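Local coordinates for chitin binding domain (PDB 3UAM), which probably binds chitin or a related polysaccharide and may cleave it oxidatively, as lytic polysaccharide monooxygenases do, at residues A[149-157]-A[181-189]. Sequence-based numbering, arbitrary orientation.
Sequences FEPDPLKVY and HEFNLPTRT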
ATOM      1  N   PHE A 149     -13.336   0.091  -1.577  1.00 10.05           N
ATOM      2  CA  PHE A 149     -12.441   0.923  -2.353  1.00  9.85           C
ATOM      3  C   PHE A 149     -12.975   1.236  -3.765  1.00 10.53           C
ATOM      4  O   PHE A 149     -13.600   0.384  -4.412  1.00 10.86           O
ATOM      5  CB  PHE A 149     -11.064   0.245  -2.446  1.00  9.10           C
ATOM      6  CG  PHE A 149     -10.311   0.251  -1.146  1.00  8.60           C
ATOM      7  CD1 PHE A 149      -9.566   1.357  -0.776  1.00  8.30           C
ATOM      8  CD2 PHE A 149     -10.374  -0.827  -0.291  1.00  8.58           C
ATOM      9  CE1 PHE A 149      -8.864   1.373   0.403  1.00  8.02           C
ATOM     10  CE2 PHE A 149      -9.711  -0.817   0.915  1.00  8.41           C
ATOM     11  CZ  PHE A 149      -8.937   0.288   1.266  1.00  8.18           C
ATOM     12  N   GLU A 150     -12.745   2.478  -4.209  1.00 10.67           N
ATOM     13  CA  GLU A 150     -13.029   2.888  -5.571  1.00 11.27           C
ATOM     14  C   GLU A 150     -12.275   1.997  -6.563  1.00 10.97           C
ATOM     15  O   GLU A 150     -11.079   1.768  -6.402  1.00 10.39           O
ATOM     16  CB  GLU A 150     -12.625   4.350  -5.796  1.00 11.43           C
ATOM     17  CG  GLU A 150     -13.464   5.367  -5.068  1.00 12.11           C
ATOM     18  CD  GLU A 150     -14.878   5.502  -5.615  1.00 13.36           C
ATOM     19  OE1 GLU A 150     -15.141   5.062  -6.766  1.00 14.11           O
ATOM     20  OE2 GLU A 150     -15.734   6.067  -4.900  1.00 13.67           O
ATOM     21  N   PRO A 151     -12.968   1.507  -7.602  1.00 11.71           N
ATOM     22  CA  PRO A 151     -12.324   0.611  -8.554  1.00 11.70           C
ATOM     23  C   PRO A 151     -11.189   1.292  -9.347  1.00 11.52           C
ATOM     24  O   PRO A 151     -10.264   0.627  -9.797  1.00 11.31           O
ATOM     25  CB  PRO A 151     -13.489   0.152  -9.462  1.00 12.56           C
ATOM     26  CG  PRO A 151     -14.511   1.229  -9.360  1.00 13.22           C
ATOM     27  CD  PRO A 151     -14.383   1.752  -7.946  1.00 12.83           C
ATOM     28  N   ASP A 152     -11.246   2.607  -9.474  1.00 11.81           N
ATOM     29  CA  ASP A 152     -10.187   3.350 -10.133  1.00 11.89           C
ATOM     30  C   ASP A 152      -9.229   3.926  -9.094  1.00 10.55           C
ATOM     31  O   ASP A 152      -9.645   4.567  -8.148  1.00 10.50           O
ATOM     32  CB  ASP A 152     -10.762   4.469 -10.996  1.00 13.29           C
ATOM     33  CG  ASP A 152     -11.608   3.939 -12.127  1.00 14.98           C
ATOM     34  OD1 ASP A 152     -11.421   2.770 -12.567  1.00 16.39           O
ATOM     35  OD2 ASP A 152     -12.484   4.678 -12.576  1.00 16.70           O
ATOM     36  N   PRO A 153      -7.931   3.700  -9.285  1.00  9.52           N
ATOM     37  CA  PRO A 153      -6.996   4.232  -8.296  1.00  8.73           C
ATOM     38  C   PRO A 153      -7.055   5.758  -8.254  1.00  8.70           C
ATOM     39  O   PRO A 153      -7.358   6.403  -9.250  1.00  9.03           O
ATOM     40  CB  PRO A 153      -5.627   3.725  -8.768  1.00  8.45           C
ATOM     41  CG  PRO A 153      -5.814   3.279 -10.185  1.00  8.83           C
ATOM     42  CD  PRO A 153      -7.269   2.988 -10.386  1.00  9.39           C
ATOM     43  N   LEU A 154      -6.807   6.315  -7.076  1.00  8.13           N
ATOM     44  CA  LEU A 154      -6.685   7.760  -6.943  1.00  8.22           C
ATOM     45  C   LEU A 154      -5.473   8.243  -7.746  1.00  8.02           C
ATOM     46  O   LEU A 154      -5.553   9.236  -8.450  1.00  8.25           O
ATOM     47  CB  LEU A 154      -6.554   8.156  -5.466  1.00  7.99           C
ATOM     48  CG  LEU A 154      -6.312   9.640  -5.179  1.00  8.24           C
ATOM     49  CD1 LEU A 154      -7.457  10.488  -5.771  1.00  8.98           C
ATOM     50  CD2 LEU A 154      -6.151   9.821  -3.678  1.00  8.01           C
ATOM     51  N   LYS A 155      -4.372   7.501  -7.677  1.00  7.46           N
ATOM     52  CA  LYS A 155      -3.162   7.864  -8.404  1.00  7.48           C
ATOM     53  C   LYS A 155      -2.271   6.643  -8.657  1.00  6.88           C
ATOM     54  O   LYS A 155      -2.191   5.734  -7.829  1.00  6.42           O
ATOM     55  CB  LYS A 155      -2.394   8.936  -7.633  1.00  7.73           C
ATOM     56  CG  LYS A 155      -1.172   9.470  -8.368  1.00  8.04           C
ATOM     57  CD  LYS A 155      -1.516  10.688  -9.174  1.00  8.91           C
ATOM     58  CE  LYS A 155      -0.290  11.221  -9.872  1.00  9.23           C
ATOM     59  NZ  LYS A 155      -0.796  12.318 -10.725  1.00 10.26           N
ATOM     60  N   VAL A 156      -1.633   6.620  -9.822  1.00  6.94           N
ATOM     61  CA  VAL A 156      -0.711   5.548 -10.166  1.00  6.64           C
ATOM     62  C   VAL A 156       0.587   6.214 -10.622  1.00  6.71           C
ATOM     63  O   VAL A 156       0.538   7.191 -11.372  1.00  7.10           O
ATOM     64  CB  VAL A 156      -1.263   4.667 -11.310  1.00  6.80           C
ATOM     65  CG1 VAL A 156      -0.291   3.548 -11.643  1.00  6.55           C
ATOM     66  CG2 VAL A 156      -2.644   4.082 -10.965  1.00  6.94           C
ATOM     67  N   TYR A 157       1.729   5.680 -10.184  1.00  6.34           N
ATOM     68  CA  TYR A 157       3.030   6.046 -10.747  1.00  6.54           C
ATOM     69  C   TYR A 157       3.653   4.794 -11.348  1.00  6.36           C
ATOM     70  O   TYR A 157       4.051   3.874 -10.617  1.00  5.98           O
ATOM     71  CB  TYR A 157       3.943   6.613  -9.658  1.00  6.54           C
ATOM     72  CG  TYR A 157       3.444   7.899  -9.047  1.00  6.79           C
ATOM     73  CD1 TYR A 157       2.563   7.874  -7.978  1.00  6.63           C
ATOM     74  CD2 TYR A 157       3.878   9.149  -9.535  1.00  7.33           C
ATOM     75  CE1 TYR A 157       2.102   9.042  -7.397  1.00  6.94           C
ATOM     76  CE2 TYR A 157       3.403  10.333  -8.976  1.00  7.66           C
ATOM     77  CZ  TYR A 157       2.522  10.261  -7.894  1.00  7.46           C
ATOM     78  OH  TYR A 157       2.055  11.396  -7.300  1.00  7.91           O
ATOM     79  N   HIS A 181       5.795  11.179  -3.455  1.00  8.07           N
ATOM     80  CA  HIS A 181       4.678  11.371  -4.378  1.00  8.17           C
ATOM     81  C   HIS A 181       3.796  12.447  -3.850  1.00  8.83           C
ATOM     82  O   HIS A 181       3.698  12.608  -2.636  1.00  8.97           O
ATOM     83  CB  HIS A 181       3.895  10.081  -4.519  1.00  7.45           C
ATOM     84  CG  HIS A 181       4.661   8.989  -5.243  1.00  7.07           C
ATOM     85  ND1 HIS A 181       4.598   7.694  -4.884  1.00  6.57           N
ATOM     86  CD2 HIS A 181       5.518   9.050  -6.344  1.00  7.23           C
ATOM     87  CE1 HIS A 181       5.358   6.960  -5.725  1.00  6.50           C
ATOM     88  NE2 HIS A 181       5.932   7.790  -6.607  1.00  6.90           N
ATOM     89  N   GLU A 182       3.143  13.183  -4.738  1.00  9.58           N
ATOM     90  CA  GLU A 182       2.216  14.241  -4.321  1.00 10.46           C
ATOM     91  C   GLU A 182       0.989  14.241  -5.209  1.00 10.33           C
ATOM     92  O   GLU A 182       1.099  14.191  -6.433  1.00 10.64           O
ATOM     93  CB  GLU A 182       2.883  15.632  -4.366  1.00 11.94           C
ATOM     94  CG  GLU A 182       1.995  16.765  -3.826  1.00 13.18           C
ATOM     95  CD  GLU A 182       2.779  18.021  -3.459  1.00 14.73           C
ATOM     96  OE1 GLU A 182       3.634  18.428  -4.270  1.00 15.91           O
ATOM     97  OE2 GLU A 182       2.563  18.591  -2.344  1.00 15.85           O
ATOM     98  N   PHE A 183      -0.178  14.319  -4.592  1.00 10.01           N
ATOM     99  CA  PHE A 183      -1.429  14.431  -5.332  1.00  9.98           C
ATOM    100  C   PHE A 183      -2.501  15.100  -4.477  1.00 10.04           C
ATOM    101  O   PHE A 183      -2.303  15.318  -3.285  1.00  9.89           O
ATOM    102  CB  PHE A 183      -1.896  13.048  -5.799  1.00  9.44           C
ATOM    103  CG  PHE A 183      -1.805  11.975  -4.749  1.00  8.81           C
ATOM    104  CD1 PHE A 183      -2.808  11.810  -3.822  1.00  8.85           C
ATOM    105  CD2 PHE A 183      -0.731  11.083  -4.735  1.00  8.40           C
ATOM    106  CE1 PHE A 183      -2.736  10.798  -2.876  1.00  8.43           C
ATOM    107  CE2 PHE A 183      -0.646  10.074  -3.780  1.00  7.96           C
ATOM    108  CZ  PHE A 183      -1.651   9.932  -2.850  1.00  7.96           C
ATOM    109  N   ASN A 184      -3.639  15.397  -5.084  1.00 10.13           N
ATOM    110  CA  ASN A 184      -4.727  16.013  -4.361  1.00 10.46           C
ATOM    111  C   ASN A 184      -5.692  14.962  -3.905  1.00  9.96           C
ATOM    112  O   ASN A 184      -6.097  14.104  -4.697  1.00  9.72           O
ATOM    113  CB  ASN A 184      -5.459  17.014  -5.237  1.00 11.33           C
ATOM    114  CG  ASN A 184      -4.592  18.186  -5.591  1.00 11.90           C
ATOM    115  OD1 ASN A 184      -3.959  18.189  -6.641  1.00 12.05           O
ATOM    116  ND2 ASN A 184      -4.506  19.169  -4.693  1.00 12.31           N
ATOM    117  N   LEU A 185      -6.087  15.037  -2.638  1.00  9.77           N
ATOM    118  CA  LEU A 185      -7.131  14.160  -2.133  1.00  9.61           C
ATOM    119  C   LEU A 185      -8.463  14.536  -2.780  1.00 10.24           C
ATOM    120  O   LEU A 185      -8.716  15.717  -3.037  1.00 10.90           O
ATOM    121  CB  LEU A 185      -7.248  14.268  -0.597  1.00  9.58           C
ATOM    122  CG  LEU A 185      -6.069  13.791   0.246  1.00  9.00           C
ATOM    123  CD1 LEU A 185      -6.307  14.054   1.739  1.00  9.17           C
ATOM    124  CD2 LEU A 185      -5.787  12.321  -0.024  1.00  8.33           C
ATOM    125  N   PRO A 186      -9.332  13.544  -3.020  1.00 10.14           N
ATOM    126  CA  PRO A 186     -10.652  13.841  -3.584  1.00 10.93           C
ATOM    127  C   PRO A 186     -11.610  14.404  -2.524  1.00 11.53           C
ATOM    128  O   PRO A 186     -11.206  14.659  -1.396  1.00 11.33           O
ATOM    129  CB  PRO A 186     -11.120  12.478  -4.080  1.00 10.59           C
ATOM    130  CG  PRO A 186     -10.489  11.516  -3.130  1.00  9.81           C
ATOM    131  CD  PRO A 186      -9.192  12.121  -2.682  1.00  9.50           C
ATOM    132  N   THR A 187     -12.865  14.588  -2.908  1.00 12.34           N
ATOM    133  CA  THR A 187     -13.920  15.092  -2.030  1.00 13.12           C
ATOM    134  C   THR A 187     -14.494  13.981  -1.141  1.00 12.73           C
ATOM    135  O   THR A 187     -15.033  13.000  -1.646  1.00 12.76           O
ATOM    136  CB  THR A 187     -15.049  15.686  -2.889  1.00 14.32           C
ATOM    137  OG1 THR A 187     -14.502  16.749  -3.683  1.00 15.11           O
ATOM    138  CG2 THR A 187     -16.235  16.213  -2.022  1.00 15.24           C
ATOM    139  N   ARG A 188     -14.351  14.131   0.172  1.00 12.50           N
ATOM    140  CA  ARG A 188     -14.827  13.142   1.155  1.00 12.23           C
ATOM    141  C   ARG A 188     -15.156  13.848   2.479  1.00 12.70           C
ATOM    142  O   ARG A 188     -14.712  14.974   2.727  1.00 12.88           O
ATOM    143  CB  ARG A 188     -13.753  12.081   1.448  1.00 11.21           C
ATOM    144  CG  ARG A 188     -13.329  11.140   0.318  1.00 10.55           C
ATOM    145  CD  ARG A 188     -14.440  10.208  -0.101  1.00 10.79           C
ATOM    146  NE  ARG A 188     -14.007   9.202  -1.058  1.00 10.22           N
ATOM    147  CZ  ARG A 188     -13.853   9.391  -2.371  1.00 10.28           C
ATOM    148  NH1 ARG A 188     -14.068  10.576  -2.919  1.00 10.81           N
ATOM    149  NH2 ARG A 188     -13.463   8.388  -3.150  1.00  9.92           N
ATOM    150  N   THR A 189     -15.952  13.184   3.311  1.00 12.89           N
ATOM    151  CA  THR A 189     -16.132  13.556   4.713  1.00 13.22           C
ATOM    152  C   THR A 189     -15.947  12.320   5.604  1.00 12.63           C
ATOM    153  O   THR A 189     -16.225  11.197   5.191  1.00 12.24           O
ATOM    154  CB  THR A 189     -17.545  14.101   4.956  1.00 14.46           C
ATOM    155  OG1 THR A 189     -17.904  14.923   3.846  1.00 15.15           O
ATOM    156  CG2 THR A 189     -17.606  14.924   6.235  1.00 15.02           C
TER
HETATM  157  O   HOH W   1       3.955  13.245  -7.529  1.00 18.11           O
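Two edge strands of a beta sandwich, 155-157 and 181-184, meet face to face through side chains such as Tyr157 and His181, their axes 9.1 Å apart at closest approach and running at 156° to each other. That separation is too wide for backbone pairing and fits packing between layers: strand 155-157 bonds to the backbone of Tyr131 and Trp129, whereas 181-184 bonds to Ile116 and Leu114 in the other sheet. At one end the Tyr157 and His181 rings stack face to face, with centroids 3.6 Å apart and planes only 8° from parallel. Tyr157 CE1 lies 3.3 Å from His181 CG, and the two side chains reach past each other from opposite directions, so that the rings overlap. The imidazole is further fixed by a hydrogen bond between its ND1 and Tyr131 OH and by an edge-to-face meeting with Trp129. Beyond the stack, water 1 bridges the layers, 2.7 Å from Tyr157 OH and accepting from Glu182 N. This sandwich is the immunoglobulin-like core expected of the LPMO family, and Phe183 fills the middle of the interface. With CG set between its backbone N and carbonyl carbon (chi1 45°), its ring receives Lys155 CB over one face, while Tyr157 OH sits in plane at its edge. Leu154 CD2 approaches the same ring obliquely, 3.6 Å from Phe183 CE1. Both Leu154 and Lys155 face Tyr131 in a classic beta bulge, and both side chains start out toward the opposite layer; the other leucine methyl, CD1, rests 3.9 Å from Pro186 CD. In the flanking loops, Glu150 OE2 and Arg188 NH2 form a long salt bridge at 3.7 Å, the oxygen well out of the guanidinium plane. Arg188 NH1 donates nearly straight to Thr187 O, and NE to Thr134 O.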